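Side-chain contacts in choline binding protein PCPA (Streptococcus pneumoniae, PDB 4CP6), which is a pneumococcal surface antigen of the choline-binding family, probably held on the bacterial surface through choline while its leucine-rich-repeat region may mediate recognition: residues A[404-407]-A[408-412]; A[47-50]-A[51-55]; A[369-373]-A[374-378]; A[281-285]-A[286-290]; A[84-87]-A[88-92]. All coordinates share one frame; numbering follows the deposited sequence.

Interaction 1 of 5, residues A[404-407]-A[408-412]; sequences SNLS and TSNDI
The loop that leaves helix 396-405 and climbs to strand 412-414, the outermost strand at this end of its parallel sheet, is closed on its inner side by Leu406 packing against Asn410 and Ile412. Leu406 is the first residue to abandon helical geometry, and its side chain turns inward. Leu406 CB comes to 3.3 Å from Thr408 O; the leucine and asparagine side chains cross at about a right angle, with Leu406 CD1 3.7 Å from Asn410 OD1 and 4.3 Å from Ile412 CD1. Leucine and isoleucine suit these places because both pack on Phe391 of strand 390-393.

The polar side of the loop is built round Thr408 OG1. A chi1 of 43° sets this hydroxyl between the backbone N and carbonyl carbon of its own residue, where it donates to Asn410 OD1 over 2.6 Å, in the carbonyl plane and on a lone pair. A water in turn donates to Thr408 OG1 and also hydrogen-bonds Ser407 OG, at 3.0 Å from each oxygen. The other end of the Asn410 amide, ND2, is bound to Val389 O. Both ends of this buried amide are therefore engaged, which fixes its rotation about the CB-CG bond; the threonine hydroxyl, accepting a hydrogen bond from water and donating one to the amide, joins the solvated rim of the loop to its buried base.

Interaction 2 of 5, residues A[47-50]-A[51-55]; sequences VEFE and AGQDG
Both Glu50 and Gln53 place CG beside their backbone N and opposite their carbonyl carbon (chi1 -71° for Gln53), and both chains then run extended, so the glutamine folds back over the start of the 3-10 turn 51-53 and its amide arrives beside the glutamate. Two hydrogen bonds tie the turn to the residue before it. Gln53 OE1 accepts from Glu50 N at 2.9 Å, almost perfectly straight at 177° and along an in-plane lone pair; Gln53 N donates to Glu50 O at 2.9 Å, this time from above the carbonyl plane. Glutamine fits because its chain is just long enough for its own amide to span the turn and meet a main-chain N-H. The Glu50 carboxylate stacks on that amide, the planes 30° apart and Glu50 CD 4.1 Å from Gln53 CD, while the outer side of the turn faces the surface.

Phe49 is buried, and its ring makes edge-to-face contacts with Phe58 and Tyr94, and Val47 CG1 lies over one face near the rim. Asp54, just past the turn, is bound through OD1 to Tyr94 N. The edge of the Phe49 ring meets the glutamine amide, with Phe49 CD1 3.7 Å from Gln53 OE1.

Interaction 3 of 5, residues A[369-373]-A[374-378]; sequences IKNKS and TEFSV
Asn371 and Phe376 slide past each other in opposite directions, the amide and the ring inclined by only 28°, and the carboxamide oxygen lies at the ring edge: Asn371 OD1 is 3.4 Å from Phe376 CD1. Phe376 also reaches Ile369, whose CG2 approaches Phe376 CZ obliquely at 3.6 Å. That methyl is directed to the ring because it stands opposite the backbone N of Ile369. The same Asn371 OD1 accepts a hydrogen bond from Ser373 N at 2.9 Å, from well above the carbonyl plane, forming an Asx turn; asparagine suits the place because its short amide can accept from the N-H two residues on while still lying along an aromatic edge.

Ser373 opens the type I beta turn 373-376. With its hydroxyl opposite its own N (chi1 171°), Ser373 OG accepts from Glu375 N at 2.9 Å, whereas the turn's own bond, Phe376 N to Ser373 O, is weak at 3.5 Å. At the exposed corner Thr374 OG1 donates to the anti lone pair of Glu375 OE2 over 2.9 Å.

Within the repeats, the loop joins strand 366-369 to the short strand 377-378. Asn371 ND2 reaches Asn347 O in the loop beyond strand 342-345, and helix 396-405 covers the apolar side, Leu402 against Ile369 and Ile398 against Phe376.

Interaction 4 of 5, residues A[281-285]-A[286-290]; sequences EKIGT and FAFAD
Apolar packing joins Ile283 to Ala287 and Phe288. The CG2 methyl of Ile283 stands opposite the residue's own backbone N, which carries it toward the following turn: it lies 3.6 Å from Ala287 CB and 3.7 Å from Phe288 CE2, the isoleucine crossing the phenylalanine at about a right angle. Ala287 CB in turn sits over the centre of one face of the Phe288 ring, a place that suits so small a side chain. Beyond the pair, Phe288 meets Phe311.

Backbone bonding fixes this geometry. Ala287 N donates to Gly284 O at 3.1 Å, closing a type II beta turn in which Phe286 takes a positive phi of 57°, uncommon for a residue with a side chain. A type I turn follows at once, Ala289 N bonding to Phe286 O at 3.1 Å. The sequence Ile-Gly-Thr-Phe-Ala-Phe is a form of the signature of BspA-type leucine-rich repeats; strand 282-283 lies parallel between strands 259-260 and 305-306, and the double turn carries the chain away from that sheet.

Polar and aromatic contacts occupy the other side. Thr285 and Phe286 run side by side, with Thr285 OG1 3.3 Å from Phe286 CD1; that hydroxyl is hydrogen-bonded to Arg308 O, in the loop after strand 305-306, while the Phe286 ring stacks on Tyr263.

Interaction 5 of 5, residues A[84-87]-A[88-92]; sequences YPDE and TGRIV
Asp86 crosses the surface loop toward Thr88, Arg90 and Val92, and its side chain meets partners all along its length. At the base, Asp86 CB rests 3.9 Å from Val92 CG2 and, at the same distance, touches Arg90 CG. Next comes Asp86 CG, standing opposite the backbone N (chi1 -167°), which swings the carboxylate over the turn ahead and brings CG itself near Thr88 OG1. One oxygen, Asp86 OD2, accepts twice, on its anti side and from opposite faces of the carboxylate plane: Thr88 OG1 donates at 2.7 Å, and Thr88 N at 3.0 Å with a nearly straight 163° bond. The other oxygen, Asp86 OD1, accepts a hydrogen bond from a water that accepts from Arg90 NH1, so the opposite charges are linked through solvent. Aspartate suits this position, being short enough to curl back on the main chain and having two oxygens to share.

The bonds are set on a type I beta turn, Asp86 to Gly89, closed by Gly89 N donating to Asp86 O at 2.9 Å. Gly89 has a positive phi that would press a side chain against the preceding carbonyl oxygen, so glycine is the natural occupant. An ST turn overlaps it: Thr88 OG1, with a chi1 of 66°, accepts from Arg90 N at 3.1 Å while donating to Asp86 OD2. A second water accepts from Asp86 N and donates to Arg90 O, bridging the loop's two arms. Further along, Val92 CG2 packs 3.6 Å from Tyr84 O, and the Tyr84 ring itself stacks on His113, its hydroxyl bound to Gln79 OE1.

The five contacts are spread along an elongated chain, none of them at a known ligand or active site. Interactions 2 and 5 lie near its N-terminal end, their centres 13 Å apart, and touch where Asp54 OD2 meets Ile91 CG2 at 4.0 Å. Interactions 1 and 3 share the far end, centres 15 Å apart, and pack where Asn405, the last residue of helix 396-405, lies against Val378. Between these pairs stands interaction 4, about 25 Å from interaction 3 and 41 Å from interaction 5, centre to centre. Interactions 2 and 3, on opposite sides of the chain's centre, are about 69 Å apart between centres. Interactions 3 and 4 fall within one BspA-type repeat region.

Interaction 1 of 5, residues A[404-407]-A[408-412]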
loop_
_atom_site.group_PDB
_atom_site.type_symbol
_atom_site.label_atom_id
_atom_site.label_comp_id
_atom_site.label_asym_id
_atom_site.label_seq_id
_atom_site.Cartn_x
_atom_site.Cartn_y
_atom_site.Cartn_z
ATOM N N SER A 404 8.545 9.897 38.425
ATOM C CA SER A 404 7.967 8.658 38.892
ATOM C C SER A 404 7.788 7.623 37.768
ATOM O O SER A 404 7.745 6.422 38.043
ATOM C CB SER A 404 6.625 8.942 39.541
ATOM O OG SER A 404 6.073 7.754 40.068
ATOM N N ASN A 405 7.695 8.068 36.504
ATOM C CA ASN A 405 7.389 7.182 35.376
ATOM C C ASN A 405 8.514 6.974 34.393
ATOM O O ASN A 405 8.502 5.951 33.692
ATOM C CB ASN A 405 6.142 7.684 34.661
ATOM C CG ASN A 405 4.940 7.600 35.569
ATOM O OD1 ASN A 405 4.491 8.605 36.180
ATOM N ND2 ASN A 405 4.465 6.403 35.779
ATOM N N LEU A 406 9.480 7.879 34.340
ATOM C CA LEU A 406 10.592 7.746 33.398
ATOM C C LEU A 406 11.528 6.619 33.757
ATOM O O LEU A 406 11.952 6.513 34.917
ATOM C CB LEU A 406 11.422 9.028 33.295
ATOM C CG LEU A 406 10.826 10.180 32.514
ATOM C CD1 LEU A 406 11.623 11.434 32.767
ATOM C CD2 LEU A 406 10.780 9.854 30.999
ATOM N N SER A 407 11.938 5.825 32.752
ATOM C CA SER A 407 12.884 4.741 32.986
ATOM C C SER A 407 14.308 5.269 33.100
ATOM O O SER A 407 15.225 4.500 33.443
ATOM C CB SER A 407 12.829 3.736 31.844
ATOM O OG SER A 407 13.125 4.379 30.608
ATOM N N THR A 408 14.497 6.551 32.763
ATOM C CA THR A 408 15.798 7.223 32.797
ATOM C C THR A 408 15.711 8.427 33.745
ATOM O O THR A 408 14.624 8.964 33.989
ATOM C CB THR A 408 16.168 7.648 31.356
ATOM O OG1 THR A 408 15.017 8.213 30.703
ATOM C CG2 THR A 408 16.665 6.464 30.526
ATOM N N SER A 409 16.878 8.877 34.236
ATOM C CA SER A 409 16.984 9.992 35.194
ATOM C C SER A 409 17.296 11.311 34.475
ATOM O O SER A 409 18.311 11.962 34.747
ATOM C CB SER A 409 18.090 9.694 36.205
ATOM O OG SER A 409 17.786 8.531 36.956
ATOM N N ASN A 410 16.422 11.702 33.546
ATOM C CA ASN A 410 16.628 12.900 32.734
ATOM C C ASN A 410 16.624 14.180 33.562
ATOM O O ASN A 410 15.865 14.280 34.531
ATOM C CB ASN A 410 15.488 13.030 31.717
ATOM C CG ASN A 410 15.389 11.826 30.824
ATOM O OD1 ASN A 410 14.966 10.764 31.261
ATOM N ND2 ASN A 410 15.803 11.956 29.578
ATOM N N ASP A 411 17.387 15.185 33.105
ATOM C CA ASP A 411 17.327 16.516 33.700
ATOM C C ASP A 411 15.921 17.100 33.358
ATOM O O ASP A 411 15.516 17.078 32.183
ATOM C CB ASP A 411 18.418 17.380 33.056
ATOM C CG ASP A 411 18.554 18.759 33.648
ATOM O OD1 ASP A 411 18.197 18.927 34.820
ATOM O OD2 ASP A 411 19.080 19.653 32.944
ATOM N N ILE A 412 15.177 17.557 34.375
ATOM C CA ILE A 412 13.855 18.159 34.235
ATOM C C ILE A 412 13.917 19.561 34.826
ATOM O O ILE A 412 14.233 19.732 36.023
ATOM C CB ILE A 412 12.743 17.338 34.903
ATOM C CG1 ILE A 412 12.739 15.869 34.387
ATOM C CG2 ILE A 412 11.386 18.021 34.673
ATOM C CD1 ILE A 412 11.933 14.956 35.224
HETATM O O HOH W 1 13.209 6.740 28.768
HETATM O O HOH W 2 16.861 5.848 36.138
#

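Interaction 2 of 5, residues A[47-50]-A[51-55]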
loop_
_atom_site.group_PDB
_atom_site.type_symbol
_atom_site.label_atom_id
_atom_site.label_comp_id
_atom_site.label_asym_id
_atom_site.label_seq_id
_atom_site.Cartn_x
_atom_site.Cartn_y
_atom_site.Cartn_z
ATOM N N VAL A 47 0.048 -25.908 -13.107
ATOM C CA VAL A 47 0.300 -26.591 -14.359
ATOM C C VAL A 47 1.826 -26.757 -14.457
ATOM O O VAL A 47 2.603 -25.825 -14.175
ATOM C CB VAL A 47 -0.208 -25.741 -15.547
ATOM C CG1 VAL A 47 0.346 -26.248 -16.898
ATOM C CG2 VAL A 47 -1.726 -25.670 -15.546
ATOM N N GLU A 48 2.250 -27.980 -14.811
ATOM C CA GLU A 48 3.659 -28.280 -15.002
ATOM C C GLU A 48 3.977 -28.186 -16.492
ATOM O O GLU A 48 3.331 -28.853 -17.298
ATOM C CB GLU A 48 3.925 -29.693 -14.509
ATOM C CG GLU A 48 5.381 -30.087 -14.612
ATOM C CD GLU A 48 5.646 -31.382 -13.880
ATOM O OE1 GLU A 48 5.676 -31.353 -12.629
ATOM O OE2 GLU A 48 5.775 -32.429 -14.552
ATOM N N PHE A 49 4.982 -27.392 -16.851
ATOM C CA PHE A 49 5.395 -27.182 -18.224
ATOM C C PHE A 49 6.506 -28.142 -18.608
ATOM O O PHE A 49 7.258 -28.601 -17.746
ATOM C CB PHE A 49 5.850 -25.721 -18.435
ATOM C CG PHE A 49 4.710 -24.731 -18.293
ATOM C CD1 PHE A 49 3.854 -24.480 -19.357
ATOM C CD2 PHE A 49 4.458 -24.104 -17.077
ATOM C CE1 PHE A 49 2.790 -23.584 -19.226
ATOM C CE2 PHE A 49 3.387 -23.213 -16.943
ATOM C CZ PHE A 49 2.565 -22.952 -18.022
ATOM N N GLU A 50 6.614 -28.423 -19.906
ATOM C CA GLU A 50 7.654 -29.265 -20.480
ATOM C C GLU A 50 8.945 -28.466 -20.560
ATOM O O GLU A 50 8.910 -27.235 -20.651
ATOM C CB GLU A 50 7.237 -29.672 -21.898
ATOM C CG GLU A 50 5.918 -30.439 -21.931
ATOM C CD GLU A 50 5.183 -30.486 -23.258
ATOM O OE1 GLU A 50 5.746 -30.027 -24.277
ATOM O OE2 GLU A 50 4.038 -30.992 -23.280
ATOM N N ALA A 51 10.109 -29.149 -20.585
ATOM C CA ALA A 51 11.395 -28.470 -20.713
ATOM C C ALA A 51 11.412 -27.533 -21.900
ATOM O O ALA A 51 11.889 -26.409 -21.778
ATOM C CB ALA A 51 12.518 -29.498 -20.842
ATOM N N GLY A 52 10.882 -27.995 -23.041
ATOM C CA GLY A 52 10.870 -27.219 -24.278
ATOM C C GLY A 52 10.030 -25.962 -24.222
ATOM O O GLY A 52 10.219 -25.074 -25.058
ATOM N N GLN A 53 9.102 -25.886 -23.244
ATOM C CA GLN A 53 8.222 -24.718 -23.040
ATOM C C GLN A 53 8.898 -23.657 -22.185
ATOM O O GLN A 53 8.424 -22.515 -22.167
ATOM C CB GLN A 53 6.898 -25.171 -22.389
ATOM C CG GLN A 53 5.984 -25.968 -23.324
ATOM C CD GLN A 53 4.706 -26.480 -22.672
ATOM O OE1 GLN A 53 4.690 -27.218 -21.656
ATOM N NE2 GLN A 53 3.581 -26.172 -23.301
ATOM N N ASP A 54 9.987 -23.992 -21.478
ATOM C CA ASP A 54 10.695 -23.030 -20.622
ATOM C C ASP A 54 11.189 -21.828 -21.425
ATOM O O ASP A 54 11.834 -22.003 -22.463
ATOM C CB ASP A 54 11.910 -23.707 -19.967
ATOM C CG ASP A 54 12.469 -22.948 -18.780
ATOM O OD1 ASP A 54 11.670 -22.332 -18.031
ATOM O OD2 ASP A 54 13.681 -23.075 -18.514
ATOM N N GLY A 55 10.850 -20.610 -20.973
ATOM C CA GLY A 55 11.310 -19.378 -21.610
ATOM C C GLY A 55 10.772 -19.124 -23.004
ATOM O O GLY A 55 11.353 -18.340 -23.758
#

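Interaction 3 of 5, residues A[369-373]-A[374-378]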
loop_
_atom_site.group_PDB
_atom_site.type_symbol
_atom_site.label_atom_id
_atom_site.label_comp_id
_atom_site.label_asym_id
_atom_site.label_seq_id
_atom_site.Cartn_x
_atom_site.Cartn_y
_atom_site.Cartn_z
ATOM N N ILE A 369 7.077 20.291 27.408
ATOM C CA ILE A 369 5.707 19.902 27.722
ATOM C C ILE A 369 4.985 21.171 28.114
ATOM O O ILE A 369 5.298 21.751 29.159
ATOM C CB ILE A 369 5.657 18.835 28.818
ATOM C CG1 ILE A 369 6.541 17.611 28.406
ATOM C CG2 ILE A 369 4.200 18.456 29.140
ATOM C CD1 ILE A 369 6.426 16.366 29.303
ATOM N N LYS A 370 4.022 21.616 27.295
ATOM C CA LYS A 370 3.358 22.900 27.567
ATOM C C LYS A 370 2.151 22.826 28.473
ATOM O O LYS A 370 1.717 23.872 28.965
ATOM C CB LYS A 370 2.975 23.554 26.229
ATOM C CG LYS A 370 4.180 23.920 25.377
ATOM C CD LYS A 370 3.788 24.637 24.096
ATOM C CE LYS A 370 3.547 26.116 24.234
ATOM N NZ LYS A 370 2.873 26.655 23.019
ATOM N N ASN A 371 1.606 21.643 28.718
ATOM C CA ASN A 371 0.408 21.468 29.530
ATOM C C ASN A 371 0.600 21.887 30.989
ATOM O O ASN A 371 1.726 21.818 31.505
ATOM C CB ASN A 371 -0.111 20.049 29.420
ATOM C CG ASN A 371 -1.399 19.816 30.184
ATOM O OD1 ASN A 371 -1.404 19.222 31.269
ATOM N ND2 ASN A 371 -2.522 20.342 29.673
ATOM N N LYS A 372 -0.504 22.329 31.640
ATOM C CA LYS A 372 -0.500 22.811 33.043
ATOM C C LYS A 372 -1.535 22.101 33.926
ATOM O O LYS A 372 -1.860 22.615 35.007
ATOM C CB LYS A 372 -0.785 24.322 33.063
ATOM C CG LYS A 372 0.220 25.181 32.338
ATOM C CD LYS A 372 -0.267 26.619 32.283
ATOM C CE LYS A 372 0.804 27.528 31.734
ATOM N NZ LYS A 372 0.404 28.956 31.820
ATOM N N SER A 373 -2.052 20.929 33.497
ATOM C CA SER A 373 -3.049 20.185 34.263
ATOM C C SER A 373 -2.506 19.607 35.568
ATOM O O SER A 373 -1.391 19.076 35.613
ATOM C CB SER A 373 -3.656 19.066 33.421
ATOM O OG SER A 373 -4.473 18.218 34.215
ATOM N N THR A 374 -3.339 19.656 36.625
ATOM C CA THR A 374 -2.993 19.051 37.913
ATOM C C THR A 374 -3.136 17.516 37.810
ATOM O O THR A 374 -2.635 16.792 38.672
ATOM C CB THR A 374 -3.887 19.625 39.043
ATOM O OG1 THR A 374 -5.264 19.450 38.690
ATOM C CG2 THR A 374 -3.603 21.104 39.325
ATOM N N GLU A 375 -3.799 17.031 36.728
ATOM C CA GLU A 375 -4.069 15.614 36.456
ATOM C C GLU A 375 -3.165 15.020 35.357
ATOM O O GLU A 375 -3.433 13.905 34.891
ATOM C CB GLU A 375 -5.551 15.419 36.037
ATOM C CG GLU A 375 -6.596 16.186 36.842
ATOM C CD GLU A 375 -6.676 15.870 38.323
ATOM O OE1 GLU A 375 -7.013 14.715 38.670
ATOM O OE2 GLU A 375 -6.426 16.788 39.138
ATOM N N PHE A 376 -2.098 15.745 34.945
ATOM C CA PHE A 376 -1.177 15.317 33.873
ATOM C C PHE A 376 -0.724 13.883 34.091
ATOM O O PHE A 376 -0.267 13.559 35.181
ATOM C CB PHE A 376 0.053 16.241 33.849
ATOM C CG PHE A 376 0.948 16.006 32.654
ATOM C CD1 PHE A 376 0.634 16.545 31.416
ATOM C CD2 PHE A 376 2.086 15.223 32.762
ATOM C CE1 PHE A 376 1.435 16.304 30.305
ATOM C CE2 PHE A 376 2.894 14.999 31.649
ATOM C CZ PHE A 376 2.548 15.518 30.429
ATOM N N SER A 377 -0.797 13.036 33.050
ATOM C CA SER A 377 -0.393 11.654 33.206
ATOM C C SER A 377 0.566 11.148 32.129
ATOM O O SER A 377 0.487 11.526 30.949
ATOM C CB SER A 377 -1.621 10.756 33.309
ATOM O OG SER A 377 -2.324 10.705 32.083
ATOM N N VAL A 378 1.447 10.239 32.557
ATOM C CA VAL A 378 2.499 9.596 31.762
ATOM C C VAL A 378 2.486 8.133 32.206
ATOM O O VAL A 378 2.290 7.857 33.403
ATOM C CB VAL A 378 3.879 10.244 32.115
ATOM C CG1 VAL A 378 5.043 9.557 31.411
ATOM C CG2 VAL A 378 3.879 11.742 31.793
#

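Interaction 4 of 5, residues A[281-285]-A[286-290]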
loop_
_atom_site.group_PDB
_atom_site.type_symbol
_atom_site.label_atom_id
_atom_site.label_comp_id
_atom_site.label_asym_id
_atom_site.label_seq_id
_atom_site.Cartn_x
_atom_site.Cartn_y
_atom_site.Cartn_z
ATOM N N GLU A 281 -7.545 17.319 10.007
ATOM C CA GLU A 281 -7.879 16.724 11.297
ATOM C C GLU A 281 -7.118 15.454 11.636
ATOM O O GLU A 281 -6.969 15.150 12.816
ATOM C CB GLU A 281 -9.369 16.352 11.355
ATOM C CG GLU A 281 -10.313 17.527 11.134
ATOM C CD GLU A 281 -11.760 17.148 10.860
ATOM O OE1 GLU A 281 -12.050 15.952 10.623
ATOM O OE2 GLU A 281 -12.607 18.069 10.860
ATOM N N LYS A 282 -6.724 14.682 10.632
ATOM C CA LYS A 282 -6.147 13.366 10.867
ATOM C C LYS A 282 -4.988 13.043 9.974
ATOM O O LYS A 282 -5.045 13.276 8.762
ATOM C CB LYS A 282 -7.291 12.334 10.681
ATOM C CG LYS A 282 -6.867 10.867 10.771
ATOM C CD LYS A 282 -8.112 9.997 10.658
ATOM C CE LYS A 282 -7.818 8.559 10.905
ATOM N NZ LYS A 282 -9.063 7.750 10.755
ATOM N N ILE A 283 -3.961 12.430 10.578
ATOM C CA ILE A 283 -2.797 11.916 9.864
ATOM C C ILE A 283 -2.825 10.392 10.033
ATOM O O ILE A 283 -2.729 9.885 11.166
ATOM C CB ILE A 283 -1.488 12.519 10.411
ATOM C CG1 ILE A 283 -1.478 14.033 10.144
ATOM C CG2 ILE A 283 -0.265 11.815 9.827
ATOM C CD1 ILE A 283 -0.339 14.778 10.833
ATOM N N GLY A 284 -2.980 9.681 8.912
ATOM C CA GLY A 284 -3.109 8.225 8.894
ATOM C C GLY A 284 -1.873 7.463 9.319
ATOM O O GLY A 284 -0.755 7.988 9.302
ATOM N N THR A 285 -2.057 6.166 9.587
ATOM C CA THR A 285 -0.957 5.311 10.021
ATOM C C THR A 285 0.149 5.261 8.945
ATOM O O THR A 285 -0.134 5.209 7.742
ATOM C CB THR A 285 -1.492 3.937 10.488
ATOM O OG1 THR A 285 -0.440 3.204 11.110
ATOM C CG2 THR A 285 -2.029 3.103 9.337
ATOM N N PHE A 286 1.434 5.274 9.377
ATOM C CA PHE A 286 2.587 5.259 8.482
ATOM C C PHE A 286 2.575 6.413 7.482
ATOM O O PHE A 286 3.253 6.319 6.443
ATOM C CB PHE A 286 2.694 3.912 7.753
ATOM C CG PHE A 286 3.070 2.723 8.604
ATOM C CD1 PHE A 286 2.110 2.070 9.366
ATOM C CD2 PHE A 286 4.370 2.230 8.598
ATOM C CE1 PHE A 286 2.453 0.960 10.139
ATOM C CE2 PHE A 286 4.714 1.126 9.379
ATOM C CZ PHE A 286 3.755 0.508 10.145
ATOM N N ALA A 287 1.835 7.518 7.759
ATOM C CA ALA A 287 1.758 8.553 6.730
ATOM C C ALA A 287 3.123 9.020 6.248
ATOM O O ALA A 287 3.285 9.203 5.039
ATOM C CB ALA A 287 0.952 9.742 7.214
ATOM N N PHE A 288 4.089 9.250 7.162
ATOM C CA PHE A 288 5.409 9.745 6.764
ATOM C C PHE A 288 6.472 8.702 6.966
ATOM O O PHE A 288 7.668 9.047 7.011
ATOM C CB PHE A 288 5.765 11.067 7.477
ATOM C CG PHE A 288 4.645 12.070 7.524
ATOM C CD1 PHE A 288 4.168 12.657 6.357
ATOM C CD2 PHE A 288 4.049 12.412 8.731
ATOM C CE1 PHE A 288 3.107 13.567 6.405
ATOM C CE2 PHE A 288 2.990 13.324 8.773
ATOM C CZ PHE A 288 2.514 13.861 7.599
ATOM N N ALA A 289 6.091 7.420 7.058
ATOM C CA ALA A 289 7.075 6.380 7.283
ATOM C C ALA A 289 8.120 6.349 6.173
ATOM O O ALA A 289 7.785 6.286 4.998
ATOM C CB ALA A 289 6.408 5.014 7.440
ATOM N N ASP A 290 9.392 6.421 6.544
ATOM C CA ASP A 290 10.509 6.404 5.582
ATOM C C ASP A 290 10.457 7.587 4.588
ATOM O O ASP A 290 10.978 7.466 3.463
ATOM C CB ASP A 290 10.665 5.047 4.892
ATOM C CG ASP A 290 10.993 3.910 5.849
ATOM O OD1 ASP A 290 11.581 4.182 6.928
ATOM O OD2 ASP A 290 10.680 2.743 5.510
#

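Interaction 5 of 5, residues A[84-87]-A[88-92]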
loop_
_atom_site.group_PDB
_atom_site.type_symbol
_atom_site.label_atom_id
_atom_site.label_comp_id
_atom_site.label_asym_id
_atom_site.label_seq_id
_atom_site.Cartn_x
_atom_site.Cartn_y
_atom_site.Cartn_z
ATOM N N TYR A 84 6.505 -21.757 -8.496
ATOM C CA TYR A 84 7.115 -22.096 -7.222
ATOM C C TYR A 84 8.380 -22.883 -7.443
ATOM O O TYR A 84 8.418 -23.797 -8.269
ATOM C CB TYR A 84 6.182 -22.932 -6.342
ATOM C CG TYR A 84 4.977 -22.172 -5.870
ATOM C CD1 TYR A 84 5.052 -21.330 -4.762
ATOM C CD2 TYR A 84 3.733 -22.382 -6.447
ATOM C CE1 TYR A 84 3.930 -20.639 -4.307
ATOM C CE2 TYR A 84 2.603 -21.722 -5.986
ATOM C CZ TYR A 84 2.705 -20.836 -4.928
ATOM O OH TYR A 84 1.582 -20.180 -4.503
ATOM N N PRO A 85 9.401 -22.605 -6.643
ATOM C CA PRO A 85 10.608 -23.433 -6.691
ATOM C C PRO A 85 10.311 -24.811 -6.104
ATOM O O PRO A 85 9.332 -24.998 -5.363
ATOM C CB PRO A 85 11.599 -22.678 -5.825
ATOM C CG PRO A 85 10.742 -21.913 -4.838
ATOM C CD PRO A 85 9.464 -21.593 -5.567
ATOM N N ASP A 86 11.157 -25.786 -6.450
ATOM C CA ASP A 86 11.013 -27.142 -5.960
ATOM C C ASP A 86 12.007 -27.358 -4.832
ATOM O O ASP A 86 13.104 -26.781 -4.852
ATOM C CB ASP A 86 11.323 -28.117 -7.102
ATOM C CG ASP A 86 10.900 -29.521 -6.771
ATOM O OD1 ASP A 86 9.688 -29.818 -6.902
ATOM O OD2 ASP A 86 11.764 -30.305 -6.335
ATOM N N GLU A 87 11.642 -28.205 -3.849
ATOM C CA GLU A 87 12.511 -28.527 -2.714
ATOM C C GLU A 87 13.895 -29.041 -3.176
ATOM O O GLU A 87 14.893 -28.781 -2.506
ATOM C CB GLU A 87 11.806 -29.505 -1.730
ATOM C CG GLU A 87 12.412 -30.902 -1.627
ATOM C CD GLU A 87 11.449 -32.059 -1.807
ATOM O OE1 GLU A 87 10.398 -32.080 -1.125
ATOM O OE2 GLU A 87 11.762 -32.963 -2.614
ATOM N N THR A 88 13.954 -29.723 -4.347
ATOM C CA THR A 88 15.207 -30.250 -4.896
ATOM C C THR A 88 16.099 -29.154 -5.459
ATOM O O THR A 88 17.288 -29.368 -5.638
ATOM C CB THR A 88 14.948 -31.287 -6.012
ATOM O OG1 THR A 88 14.333 -30.638 -7.135
ATOM C CG2 THR A 88 14.109 -32.472 -5.544
ATOM N N GLY A 89 15.527 -28.005 -5.819
ATOM C CA GLY A 89 16.356 -26.993 -6.456
ATOM C C GLY A 89 16.490 -27.207 -7.961
ATOM O O GLY A 89 17.205 -26.454 -8.629
ATOM N N ARG A 90 15.787 -28.229 -8.518
ATOM C CA ARG A 90 15.764 -28.468 -9.965
ATOM C C ARG A 90 15.112 -27.247 -10.635
ATOM O O ARG A 90 14.351 -26.513 -9.972
ATOM C CB ARG A 90 14.942 -29.741 -10.293
ATOM C CG ARG A 90 13.407 -29.647 -10.005
ATOM C CD ARG A 90 12.661 -30.972 -10.195
ATOM N NE ARG A 90 12.708 -31.419 -11.593
ATOM C CZ ARG A 90 11.881 -30.990 -12.544
ATOM N NH1 ARG A 90 10.878 -30.166 -12.239
ATOM N NH2 ARG A 90 12.045 -31.386 -13.810
ATOM N N ILE A 91 15.403 -27.020 -11.928
ATOM C CA ILE A 91 14.746 -25.951 -12.686
ATOM C C ILE A 91 13.266 -26.345 -12.816
ATOM O O ILE A 91 12.945 -27.510 -13.146
ATOM C CB ILE A 91 15.391 -25.796 -14.092
ATOM C CG1 ILE A 91 16.862 -25.324 -14.025
ATOM C CG2 ILE A 91 14.549 -24.916 -15.030
ATOM C CD1 ILE A 91 17.144 -23.867 -13.522
ATOM N N VAL A 92 12.355 -25.373 -12.539
ATOM C CA VAL A 92 10.917 -25.530 -12.686
ATOM C C VAL A 92 10.618 -24.699 -13.938
ATOM O O VAL A 92 10.905 -23.487 -13.975
ATOM C CB VAL A 92 10.144 -25.067 -11.419
ATOM C CG1 VAL A 92 8.640 -25.100 -11.649
ATOM C CG2 VAL A 92 10.506 -25.953 -10.217
HETATM O O HOH W 3 13.332 -25.017 -8.006
HETATM O O HOH W 4 9.100 -29.819 -9.867
#